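Side-chain contacts in uncharacterized protein (PDB 6SCE), which acts in Type III CRISPR defence as a DNA nuclease that is switched on by cyclic oligoadenylate: residues E300-L305 and E326-W331; L320-M325 and T384-G389; H344-S349 and R358-P363. One frame throughout, in Å; residues are numbered along the deposited sequence.

Contact 1: residues E300-L305 and E326-W331. With nucleotides of chain B.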
loop_
_atom_site.group_PDB
_atom_site.type_symbol
_atom_site.label_atom_id
_atom_site.label_comp_id
_atom_site.label_asym_id
_atom_site.label_seq_id
_atom_site.Cartn_x
_atom_site.Cartn_y
_atom_site.Cartn_z
ATOM N N GLU A 300 -2.952 2.485 -4.764
ATOM C CA GLU A 300 -3.212 1.731 -3.556
ATOM C C GLU A 300 -3.119 2.591 -2.287
ATOM O O GLU A 300 -3.913 2.439 -1.370
ATOM C CB GLU A 300 -2.281 0.511 -3.474
ATOM C CG GLU A 300 -2.374 -0.274 -2.168
ATOM C CD GLU A 300 -3.742 -0.906 -1.919
ATOM O OE1 GLU A 300 -4.420 -1.235 -2.920
ATOM O OE2 GLU A 300 -4.130 -1.096 -0.720
ATOM N N GLN A 301 -2.179 3.519 -2.232
ATOM C CA GLN A 301 -2.021 4.316 -0.996
ATOM C C GLN A 301 -2.887 5.546 -1.001
ATOM O O GLN A 301 -2.754 6.400 -1.858
ATOM C CB GLN A 301 -0.572 4.699 -0.785
ATOM C CG GLN A 301 0.354 3.533 -0.696
ATOM C CD GLN A 301 -0.054 2.529 0.358
ATOM O OE1 GLN A 301 -0.347 2.900 1.505
ATOM N NE2 GLN A 301 -0.020 1.244 0.007
ATOM N N ALA A 302 -3.772 5.653 -0.018
ATOM C CA ALA A 302 -4.620 6.837 0.095
ATOM C C ALA A 302 -3.924 8.024 0.763
ATOM O O ALA A 302 -4.269 9.144 0.493
ATOM C CB ALA A 302 -5.874 6.498 0.882
ATOM N N VAL A 303 -2.943 7.776 1.631
ATOM C CA VAL A 303 -2.366 8.876 2.425
ATOM C C VAL A 303 -1.766 10.021 1.576
ATOM O O VAL A 303 -2.004 11.172 1.876
ATOM C CB VAL A 303 -1.368 8.354 3.480
ATOM C CG1 VAL A 303 -0.560 9.477 4.097
ATOM C CG2 VAL A 303 -2.115 7.593 4.579
ATOM N N PRO A 304 -1.003 9.712 0.502
ATOM C CA PRO A 304 -0.450 10.801 -0.289
ATOM C C PRO A 304 -1.498 11.695 -0.911
ATOM O O PRO A 304 -1.331 12.919 -0.994
ATOM C CB PRO A 304 0.369 10.074 -1.364
ATOM C CG PRO A 304 0.778 8.783 -0.706
ATOM C CD PRO A 304 -0.421 8.411 0.138
ATOM N N LEU A 305 -2.589 11.098 -1.365
ATOM C CA LEU A 305 -3.681 11.869 -1.909
ATOM C C LEU A 305 -4.330 12.741 -0.849
ATOM O O LEU A 305 -4.695 13.888 -1.099
ATOM C CB LEU A 305 -4.730 10.935 -2.495
ATOM C CG LEU A 305 -5.873 11.589 -3.287
ATOM C CD1 LEU A 305 -5.456 12.621 -4.304
ATOM C CD2 LEU A 305 -6.626 10.463 -3.981
ATOM N N GLU A 326 -11.009 1.095 -10.417
ATOM C CA GLU A 326 -12.279 1.819 -10.438
ATOM C C GLU A 326 -12.842 2.063 -9.032
ATOM O O GLU A 326 -13.281 3.150 -8.748
ATOM C CB GLU A 326 -13.321 1.104 -11.312
ATOM C CG GLU A 326 -14.677 1.789 -11.306
ATOM C CD GLU A 326 -15.561 1.315 -10.164
ATOM O OE1 GLU A 326 -15.351 0.186 -9.669
ATOM O OE2 GLU A 326 -16.469 2.072 -9.766
ATOM N N SER A 327 -12.823 1.062 -8.157
ATOM C CA SER A 327 -13.361 1.235 -6.798
ATOM C C SER A 327 -12.662 2.380 -6.065
ATOM O O SER A 327 -13.300 3.256 -5.490
ATOM C CB SER A 327 -13.190 -0.032 -5.958
ATOM O OG SER A 327 -13.924 -1.094 -6.522
ATOM N N ARG A 328 -11.342 2.375 -6.106
ATOM C CA ARG A 328 -10.598 3.448 -5.427
ATOM C C ARG A 328 -10.897 4.820 -6.015
ATOM O O ARG A 328 -10.962 5.818 -5.285
ATOM C CB ARG A 328 -9.103 3.150 -5.417
ATOM C CG ARG A 328 -8.754 1.855 -4.669
ATOM C CD ARG A 328 -9.068 1.998 -3.195
ATOM N NE ARG A 328 -8.261 3.069 -2.614
ATOM C CZ ARG A 328 -7.043 2.899 -2.095
ATOM N NH1 ARG A 328 -6.493 1.687 -2.042
ATOM N NH2 ARG A 328 -6.373 3.960 -1.638
ATOM N N LEU A 329 -11.068 4.890 -7.333
ATOM C CA LEU A 329 -11.416 6.136 -7.969
ATOM C C LEU A 329 -12.791 6.586 -7.479
ATOM O O LEU A 329 -12.990 7.769 -7.161
ATOM C CB LEU A 329 -11.403 6.007 -9.486
ATOM C CG LEU A 329 -11.776 7.234 -10.306
ATOM C CD1 LEU A 329 -10.798 8.349 -10.058
ATOM C CD2 LEU A 329 -11.805 6.888 -11.790
ATOM N N ARG A 330 -13.733 5.649 -7.425
ATOM C CA ARG A 330 -15.101 5.970 -6.960
ATOM C C ARG A 330 -15.076 6.577 -5.542
ATOM O O ARG A 330 -15.722 7.595 -5.258
ATOM C CB ARG A 330 -15.957 4.696 -6.977
ATOM C CG ARG A 330 -17.390 4.855 -6.488
ATOM C CD ARG A 330 -18.095 3.495 -6.482
ATOM N NE ARG A 330 -19.503 3.602 -6.079
ATOM C CZ ARG A 330 -20.321 2.561 -5.889
ATOM N NH1 ARG A 330 -19.891 1.316 -6.050
ATOM N NH2 ARG A 330 -21.578 2.763 -5.517
ATOM N N TRP A 331 -14.304 5.984 -4.645
ATOM C CA TRP A 331 -14.228 6.454 -3.252
ATOM C C TRP A 331 -13.525 7.795 -3.145
ATOM O O TRP A 331 -13.884 8.626 -2.326
ATOM C CB TRP A 331 -13.529 5.426 -2.360
ATOM C CG TRP A 331 -14.246 4.121 -2.402
ATOM C CD1 TRP A 331 -15.592 3.946 -2.484
ATOM C CD2 TRP A 331 -13.669 2.816 -2.406
ATOM N NE1 TRP A 331 -15.890 2.615 -2.531
ATOM C CE2 TRP A 331 -14.726 1.897 -2.478
ATOM C CE3 TRP A 331 -12.364 2.334 -2.345
ATOM C CZ2 TRP A 331 -14.521 0.529 -2.486
ATOM C CZ3 TRP A 331 -12.165 0.959 -2.357
ATOM C CH2 TRP A 331 -13.228 0.084 -2.428
ATOM P P A B 4 1.356 3.485 -4.552
ATOM O OP1 A B 4 1.831 2.334 -3.733
ATOM O OP2 A B 4 -0.003 4.072 -4.280
ATOM O "O5'" A B 4 2.467 4.632 -4.484
ATOM C "C5'" A B 4 2.540 5.423 -3.288
ATOM C "C4'" A B 4 3.955 5.926 -3.142
ATOM O "O4'" A B 4 3.995 6.984 -2.142
ATOM C "C3'" A B 4 4.927 4.853 -2.668
ATOM O "O3'" A B 4 6.251 4.979 -3.179
ATOM C "C2'" A B 4 4.951 5.122 -1.161
ATOM O "O2'" A B 4 6.075 4.559 -0.524
ATOM C "C1'" A B 4 4.958 6.639 -1.175
ATOM N N9 A B 4 4.636 7.268 0.098
ATOM C C8 A B 4 5.393 8.246 0.694
ATOM N N7 A B 4 4.926 8.610 1.860
ATOM C C5 A B 4 3.813 7.800 2.067
ATOM C C6 A B 4 2.890 7.698 3.129
ATOM N N6 A B 4 2.953 8.416 4.256
ATOM N N1 A B 4 1.911 6.764 3.014
ATOM C C2 A B 4 1.866 6.018 1.901
ATOM N N3 A B 4 2.663 6.043 0.829
ATOM C C4 A B 4 3.625 6.966 0.973
ATOM P P A B 3 6.121 1.598 -9.681
ATOM O OP1 A B 3 6.284 1.938 -11.153
ATOM O OP2 A B 3 7.128 2.284 -8.798
ATOM O "O5'" A B 3 4.644 1.955 -9.230
ATOM C "C5'" A B 3 4.062 1.501 -8.000
ATOM C "C4'" A B 3 2.705 2.155 -7.889
ATOM O "O4'" A B 3 1.841 1.678 -8.964
ATOM C "C3'" A B 3 1.951 1.896 -6.589
ATOM O "O3'" A B 3 1.513 3.155 -6.115
ATOM C "C2'" A B 3 0.786 0.999 -7.035
ATOM O "O2'" A B 3 -0.365 1.109 -6.226
ATOM C "C1'" A B 3 0.545 1.523 -8.446
ATOM N N9 A B 3 -0.155 0.595 -9.304
ATOM C C8 A B 3 0.151 -0.732 -9.494
ATOM N N7 A B 3 -0.650 -1.308 -10.368
ATOM C C5 A B 3 -1.490 -0.293 -10.794
ATOM C C6 A B 3 -2.543 -0.274 -11.729
ATOM N N6 A B 3 -2.894 -1.338 -12.445
ATOM N N1 A B 3 -3.160 0.913 -11.933
ATOM C C2 A B 3 -2.765 1.983 -11.232
ATOM N N3 A B 3 -1.790 2.084 -10.319
ATOM C C4 A B 3 -1.189 0.891 -10.150
HETATM O O HOH W 1 -7.292 -0.835 -2.897
#

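Contact 2: residues L320-M325 and T384-G389. With nucleotides of chain B.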
loop_
_atom_site.group_PDB
_atom_site.type_symbol
_atom_site.label_atom_id
_atom_site.label_comp_id
_atom_site.label_asym_id
_atom_site.label_seq_id
_atom_site.Cartn_x
_atom_site.Cartn_y
_atom_site.Cartn_z
ATOM N N LEU A 320 -6.998 10.612 -12.292
ATOM C CA LEU A 320 -6.838 9.630 -13.352
ATOM C C LEU A 320 -6.387 8.312 -12.809
ATOM O O LEU A 320 -5.503 8.265 -11.967
ATOM C CB LEU A 320 -5.805 10.113 -14.379
ATOM C CG LEU A 320 -6.101 11.400 -15.135
ATOM C CD1 LEU A 320 -4.976 11.747 -16.118
ATOM C CD2 LEU A 320 -7.412 11.296 -15.865
ATOM N N THR A 321 -6.972 7.221 -13.289
ATOM C CA THR A 321 -6.446 5.905 -12.973
ATOM C C THR A 321 -6.901 4.866 -13.998
ATOM O O THR A 321 -7.457 5.207 -15.040
ATOM C CB THR A 321 -6.739 5.474 -11.515
ATOM O OG1 THR A 321 -5.872 4.380 -11.172
ATOM C CG2 THR A 321 -8.188 5.109 -11.311
ATOM N N THR A 322 -6.594 3.619 -13.710
ATOM C CA THR A 322 -6.835 2.519 -14.591
ATOM C C THR A 322 -8.163 1.872 -14.216
ATOM O O THR A 322 -8.687 2.000 -13.092
ATOM C CB THR A 322 -5.729 1.459 -14.472
ATOM O OG1 THR A 322 -5.580 1.115 -13.090
ATOM C CG2 THR A 322 -4.425 1.991 -14.989
ATOM N N PRO A 323 -8.732 1.134 -15.168
ATOM C CA PRO A 323 -10.026 0.518 -14.881
ATOM C C PRO A 323 -9.980 -0.439 -13.725
ATOM O O PRO A 323 -10.940 -0.512 -12.975
ATOM C CB PRO A 323 -10.404 -0.178 -16.205
ATOM C CG PRO A 323 -9.235 -0.089 -17.089
ATOM C CD PRO A 323 -8.243 0.871 -16.525
ATOM N N GLU A 324 -8.868 -1.144 -13.522
ATOM C CA GLU A 324 -8.750 -2.019 -12.348
ATOM C C GLU A 324 -8.729 -1.280 -10.978
ATOM O O GLU A 324 -8.880 -1.908 -9.930
ATOM C CB GLU A 324 -7.561 -2.984 -12.479
ATOM C CG GLU A 324 -6.184 -2.352 -12.658
ATOM C CD GLU A 324 -5.772 -2.194 -14.119
ATOM O OE1 GLU A 324 -4.656 -2.616 -14.533
ATOM O OE2 GLU A 324 -6.560 -1.639 -14.879
HETATM N N MSE A 325 -8.588 0.043 -10.983
HETATM C CA MSE A 325 -8.650 0.840 -9.750
HETATM C C MSE A 325 -9.972 1.586 -9.711
HETATM O O MSE A 325 -10.092 2.620 -9.028
HETATM C CB MSE A 325 -7.471 1.832 -9.715
HETATM C CG MSE A 325 -6.073 1.241 -9.603
HETATM SE SE MSE A 325 -5.796 0.658 -7.733
HETATM C CE MSE A 325 -3.986 -0.032 -8.067
ATOM N N THR A 384 5.005 4.275 -12.159
ATOM C CA THR A 384 5.997 5.278 -12.569
ATOM C C THR A 384 5.655 5.885 -13.930
ATOM O O THR A 384 5.761 7.099 -14.117
ATOM C CB THR A 384 7.434 4.721 -12.540
ATOM O OG1 THR A 384 7.684 4.166 -11.242
ATOM C CG2 THR A 384 8.424 5.773 -12.801
ATOM N N ALA A 385 5.157 5.050 -14.847
ATOM C CA ALA A 385 4.663 5.526 -16.123
ATOM C C ALA A 385 3.609 6.596 -15.965
ATOM O O ALA A 385 3.721 7.639 -16.621
ATOM C CB ALA A 385 4.132 4.370 -16.974
HETATM N N MSE A 386 2.638 6.368 -15.089
HETATM C CA MSE A 386 1.532 7.300 -14.910
HETATM C C MSE A 386 1.981 8.598 -14.285
HETATM O O MSE A 386 1.599 9.688 -14.709
HETATM C CB MSE A 386 0.431 6.648 -14.120
HETATM C CG MSE A 386 -0.244 5.463 -14.822
HETATM SE SE MSE A 386 -1.268 4.318 -13.653
HETATM C CE MSE A 386 -2.535 5.587 -12.929
ATOM N N ALA A 387 2.821 8.486 -13.265
ATOM C CA ALA A 387 3.350 9.657 -12.583
ATOM C C ALA A 387 4.275 10.498 -13.459
ATOM O O ALA A 387 4.234 11.737 -13.407
ATOM C CB ALA A 387 4.049 9.227 -11.314
ATOM N N LEU A 388 5.133 9.851 -14.243
ATOM C CA LEU A 388 5.933 10.576 -15.230
ATOM C C LEU A 388 5.048 11.277 -16.268
ATOM O O LEU A 388 5.353 12.388 -16.692
ATOM C CB LEU A 388 6.937 9.675 -15.902
ATOM C CG LEU A 388 8.091 9.220 -15.013
ATOM C CD1 LEU A 388 9.048 8.339 -15.791
ATOM C CD2 LEU A 388 8.820 10.407 -14.451
ATOM N N GLY A 389 3.950 10.643 -16.652
ATOM C CA GLY A 389 2.988 11.266 -17.550
ATOM C C GLY A 389 2.417 12.539 -17.011
ATOM O O GLY A 389 2.258 13.553 -17.723
ATOM P P A B 3 6.121 1.598 -9.681
ATOM O OP1 A B 3 6.284 1.938 -11.153
ATOM O OP2 A B 3 7.128 2.284 -8.798
ATOM O "O5'" A B 3 4.644 1.955 -9.230
ATOM C "C5'" A B 3 4.062 1.501 -8.000
ATOM C "C4'" A B 3 2.705 2.155 -7.889
ATOM O "O4'" A B 3 1.841 1.678 -8.964
ATOM C "C3'" A B 3 1.951 1.896 -6.589
ATOM O "O3'" A B 3 1.513 3.155 -6.115
ATOM C "C2'" A B 3 0.786 0.999 -7.035
ATOM O "O2'" A B 3 -0.365 1.109 -6.226
ATOM C "C1'" A B 3 0.545 1.523 -8.446
ATOM N N9 A B 3 -0.155 0.595 -9.304
ATOM C C8 A B 3 0.151 -0.732 -9.494
ATOM N N7 A B 3 -0.650 -1.308 -10.368
ATOM C C5 A B 3 -1.490 -0.293 -10.794
ATOM C C6 A B 3 -2.543 -0.274 -11.729
ATOM N N6 A B 3 -2.894 -1.338 -12.445
ATOM N N1 A B 3 -3.160 0.913 -11.933
ATOM C C2 A B 3 -2.765 1.983 -11.232
ATOM N N3 A B 3 -1.790 2.084 -10.319
ATOM C C4 A B 3 -1.189 0.891 -10.150
#

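Contact 3: residues H344-S349 and R358-P363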
loop_
_atom_site.group_PDB
_atom_site.type_symbol
_atom_site.label_atom_id
_atom_site.label_comp_id
_atom_site.label_asym_id
_atom_site.label_seq_id
_atom_site.Cartn_x
_atom_site.Cartn_y
_atom_site.Cartn_z
ATOM N N HIS A 344 -13.196 15.866 -11.505
ATOM C CA HIS A 344 -13.141 15.357 -12.865
ATOM C C HIS A 344 -12.284 14.103 -12.832
ATOM O O HIS A 344 -11.229 14.086 -12.192
ATOM C CB HIS A 344 -12.511 16.375 -13.767
ATOM C CG HIS A 344 -13.075 17.749 -13.620
ATOM N ND1 HIS A 344 -14.312 18.106 -14.124
ATOM C CD2 HIS A 344 -12.570 18.861 -13.039
ATOM C CE1 HIS A 344 -14.543 19.377 -13.852
ATOM N NE2 HIS A 344 -13.499 19.860 -13.203
ATOM N N ARG A 345 -12.725 13.070 -13.525
ATOM C CA ARG A 345 -12.056 11.793 -13.500
ATOM C C ARG A 345 -12.016 11.276 -14.884
ATOM O O ARG A 345 -12.898 11.584 -15.679
ATOM C CB ARG A 345 -12.815 10.806 -12.626
ATOM C CG ARG A 345 -14.319 10.772 -12.882
ATOM C CD ARG A 345 -15.009 9.788 -11.948
ATOM N NE ARG A 345 -14.949 8.444 -12.495
ATOM C CZ ARG A 345 -15.438 7.356 -11.910
ATOM N NH1 ARG A 345 -16.026 7.415 -10.712
ATOM N NH2 ARG A 345 -15.305 6.188 -12.525
ATOM N N SER A 346 -11.017 10.464 -15.180
ATOM C CA SER A 346 -11.008 9.719 -16.405
ATOM C C SER A 346 -10.228 8.440 -16.204
ATOM O O SER A 346 -9.348 8.374 -15.330
ATOM C CB SER A 346 -10.389 10.552 -17.540
ATOM O OG SER A 346 -10.622 9.924 -18.797
ATOM N N PHE A 347 -10.560 7.417 -16.994
ATOM C CA PHE A 347 -9.789 6.182 -17.042
ATOM C C PHE A 347 -8.713 6.201 -18.119
ATOM O O PHE A 347 -8.956 6.614 -19.289
ATOM C CB PHE A 347 -10.687 4.965 -17.270
ATOM C CG PHE A 347 -11.563 4.624 -16.114
ATOM C CD1 PHE A 347 -11.016 4.175 -14.913
ATOM C CD2 PHE A 347 -12.950 4.740 -16.218
ATOM C CE1 PHE A 347 -11.832 3.842 -13.844
ATOM C CE2 PHE A 347 -13.771 4.406 -15.146
ATOM C CZ PHE A 347 -13.204 3.969 -13.950
ATOM N N LEU A 348 -7.539 5.685 -17.752
ATOM C CA LEU A 348 -6.471 5.360 -18.710
ATOM C C LEU A 348 -6.742 3.991 -19.303
ATOM O O LEU A 348 -7.419 3.188 -18.674
ATOM C CB LEU A 348 -5.106 5.343 -18.028
ATOM C CG LEU A 348 -4.757 6.597 -17.236
ATOM C CD1 LEU A 348 -3.401 6.373 -16.561
ATOM C CD2 LEU A 348 -4.756 7.865 -18.100
ATOM N N SER A 349 -6.235 3.740 -20.509
ATOM C CA SER A 349 -6.334 2.435 -21.137
ATOM C C SER A 349 -5.645 1.384 -20.279
ATOM O O SER A 349 -6.114 0.259 -20.185
ATOM C CB SER A 349 -5.704 2.450 -22.536
ATOM O OG SER A 349 -6.348 3.408 -23.357
ATOM N N ARG A 358 -0.389 12.450 -19.921
ATOM C CA ARG A 358 0.182 13.691 -20.406
ATOM C C ARG A 358 -0.834 14.450 -21.269
ATOM O O ARG A 358 -1.065 15.642 -21.073
ATOM C CB ARG A 358 1.459 13.429 -21.208
ATOM C CG ARG A 358 2.228 14.700 -21.594
ATOM C CD ARG A 358 3.295 14.404 -22.647
ATOM N NE ARG A 358 2.631 13.753 -23.776
ATOM C CZ ARG A 358 3.160 12.824 -24.573
ATOM N NH1 ARG A 358 4.401 12.408 -24.424
ATOM N NH2 ARG A 358 2.415 12.303 -25.546
ATOM N N ASP A 359 -1.452 13.739 -22.199
ATOM C CA ASP A 359 -2.342 14.388 -23.171
ATOM C C ASP A 359 -3.667 14.792 -22.559
ATOM O O ASP A 359 -4.244 15.818 -22.932
ATOM C CB ASP A 359 -2.535 13.488 -24.375
ATOM C CG ASP A 359 -1.292 13.389 -25.221
ATOM O OD1 ASP A 359 -0.308 14.125 -24.970
ATOM O OD2 ASP A 359 -1.291 12.546 -26.126
ATOM N N LEU A 360 -4.132 14.029 -21.577
ATOM C CA LEU A 360 -5.324 14.411 -20.843
ATOM C C LEU A 360 -5.083 15.640 -20.003
ATOM O O LEU A 360 -5.976 16.491 -19.882
ATOM C CB LEU A 360 -5.789 13.277 -19.922
ATOM C CG LEU A 360 -6.569 12.143 -20.573
ATOM C CD1 LEU A 360 -6.596 10.914 -19.665
ATOM C CD2 LEU A 360 -7.991 12.626 -20.840
ATOM N N LEU A 361 -3.905 15.736 -19.367
ATOM C CA LEU A 361 -3.690 16.813 -18.417
ATOM C C LEU A 361 -3.037 18.087 -18.951
ATOM O O LEU A 361 -3.247 19.152 -18.368
ATOM C CB LEU A 361 -2.979 16.313 -17.145
ATOM C CG LEU A 361 -3.836 15.385 -16.293
ATOM C CD1 LEU A 361 -3.028 14.804 -15.140
ATOM C CD2 LEU A 361 -5.027 16.116 -15.727
ATOM N N ALA A 362 -2.277 18.001 -20.035
ATOM C CA ALA A 362 -1.588 19.166 -20.573
ATOM C C ALA A 362 -2.528 20.367 -20.770
ATOM O O ALA A 362 -2.222 21.484 -20.299
ATOM C CB ALA A 362 -0.839 18.819 -21.852
ATOM N N PRO A 363 -3.678 20.153 -21.414
ATOM C CA PRO A 363 -4.587 21.289 -21.634
ATOM C C PRO A 363 -5.166 21.888 -20.354
ATOM O O PRO A 363 -5.455 23.094 -20.298
ATOM C CB PRO A 363 -5.714 20.682 -22.487
ATOM C CG PRO A 363 -5.154 19.423 -23.046
ATOM C CD PRO A 363 -4.201 18.918 -22.006
#

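Contact 1: residues E300-L305 and E326-W331
Arg328 spends both of its terminal nitrogens on a single backbone oxygen, that of Glu300, with NH1 at 2.8 Å and NH2 at 2.9 Å from Glu300 O. The oxygen lies at the end of the guanidinium, close to its plane, and both donors approach it from one face of the carbonyl; each bond is bent, 143° through NH1 and 137° through NH2. Bends at chi2 and chi3 of Arg328 carry the group from helix 326-338 to the loop. The carboxylate of Glu300, turned almost at right angles to the guanidinium, forms a long salt bridge of 3.7 Å from OE1 to Arg328 NH1, and a water bridges the same two atoms. Arg432 brings a like charge close to Arg328 and makes a long, weak ion pair with Glu300 OE2. Ala302 CB fills in beside Arg328 NH2 at 3.6 Å. The gripped carbonyl belongs to the peptide whose Gln301 N donates to OP2 of A4 of chain B at 3.0 Å, so the arginine would be expected to polarise that N-H toward the phosphate. Glu300 N meanwhile reaches O2' of A3 of chain B. A loop after a parallel strand that presents backbone N-H groups to a nucleotide is typical of the Rossmann-like CARF domain.

Contact 2: residues L320-M325 and T384-G389
Met386 leaves its helix with CG anti to the carbonyl carbon (chi1 -65°), runs on extended through chi2 and turns at chi3 (59°), which carries its methyl to Thr321 and its selenium to Thr322. On the other segment Thr322 holds OG1 between its backbone N and carbonyl carbon (chi1 52°), turned to the ligand. The two segments belong to the Rossmann-like CARF domain: 320-325 ends a parallel strand, 384-389 opens a helix, and A3 of chain B is bound between them. Direct contact across the segments is van der Waals packing and rests on Met386, a selenomethionine, whose CE sits 3.9 Å from Thr321 CA, while SE lies 4.1 Å from Thr322 CG2. Thr321 OG1, near the same methyl, is satisfied by the carbonyl of Val298.

The adenine has a selenomethionine on each side of its plane. Met386 SE lies on one side, just outside the rim at C2 (3.7 Å from C2 of A3), and the methyl CE of selenomethionine Met325 rests on the opposite face, 3.6 Å from C4 of A3. At the edge of the base, Thr322 OG1 donates to N1 of A3 at 2.7 Å, and N6 of A3 donates to Glu324 OE1, an oxygen that also pairs with Arg114. Reading N1 as acceptor and N6 as donor together is consistent with selection for adenine. With a valine at Thr322, N1 would probably be left without its hydroxyl donor and the base held less firmly in its plane. At the far end of the nucleotide the 5' phosphate meets the first turn of helix 384-393, whose amino-terminal end is likely to favour the negative charge: OP1 of A3 accepts from Thr384 N at 2.8 Å and from Thr384 OG1 at 2.6 Å.

Contact 3: residues H344-S349 and R358-P363
Leu360 presses its CD1 methyl against CD2 of Leu348 at 3.9 Å, and this pair of branch tips is the tight centre of the contact between 344-349 and 358-363. The two leucine side chains meet at a slant. In Leu360 the CG lies anti to the carbonyl carbon (chi1 -79°), and the extended chi2 then sends CD1 from the helix toward the chain just past the end of strand 342-347. The same methyl lies 4.2 Å from Ser346 OG, a looser neighbour on the strand itself. Leu320 of the adjoining strand touches both Ser346 and Leu360, and Met386 of helix 384-393 lies against Leu348, so the apolar patch is continuous with the interior.

Outward the character changes. Leu360 is itself partly exposed, and one residue before it the exposed Asp359 pairs with Arg358 of its own helix. Arg358 NE gives a fairly straight bond to Asp359 OD1, 3.2 Å long at 160°, from above the carboxylate plane, and NH2 adds a weak one; Arg358 NH1 has a further partner in Glu128. On this side, charged groups of the helix bind one another and other parts of the chain, and do not touch the strand. The helix kinks at Pro363, whose ring nitrogen has no hydrogen to offer the preceding turn.

Ser346 points at the helix while Phe347 points away and packs on Leu329 and Glu326 of helix 326-338, so the strand carries a different helix on each face. An edge strand followed by a helix that crosses over the sheet to strand 375-378, beyond 293-297, is characteristic of the Rossmann-like beta-alpha-beta layout.

All three contacts lie in one domain, around the sheet in which strands 342-347, 316-321, 293-297 and 375-378 run parallel. The centres of contacts 1 and 2 are about 12 Å apart, those of 2 and 3 about 10 Å, and those of 1 and 3 about 16 Å. Along the chain contacts 1 and 2 interlock, their segments alternating, whereas contact 3 is nested within the loop closed by contact 2. Helix 326-338 joins contact 1 to contact 3 through Leu329, which packs on Arg345; backbone pairing of Thr321 with Leu348 joins contacts 2 and 3. Contacts 1 and 2 thus form adjacent parts of the oligoadenylate site, while contact 3 lies behind it at the sheet edge.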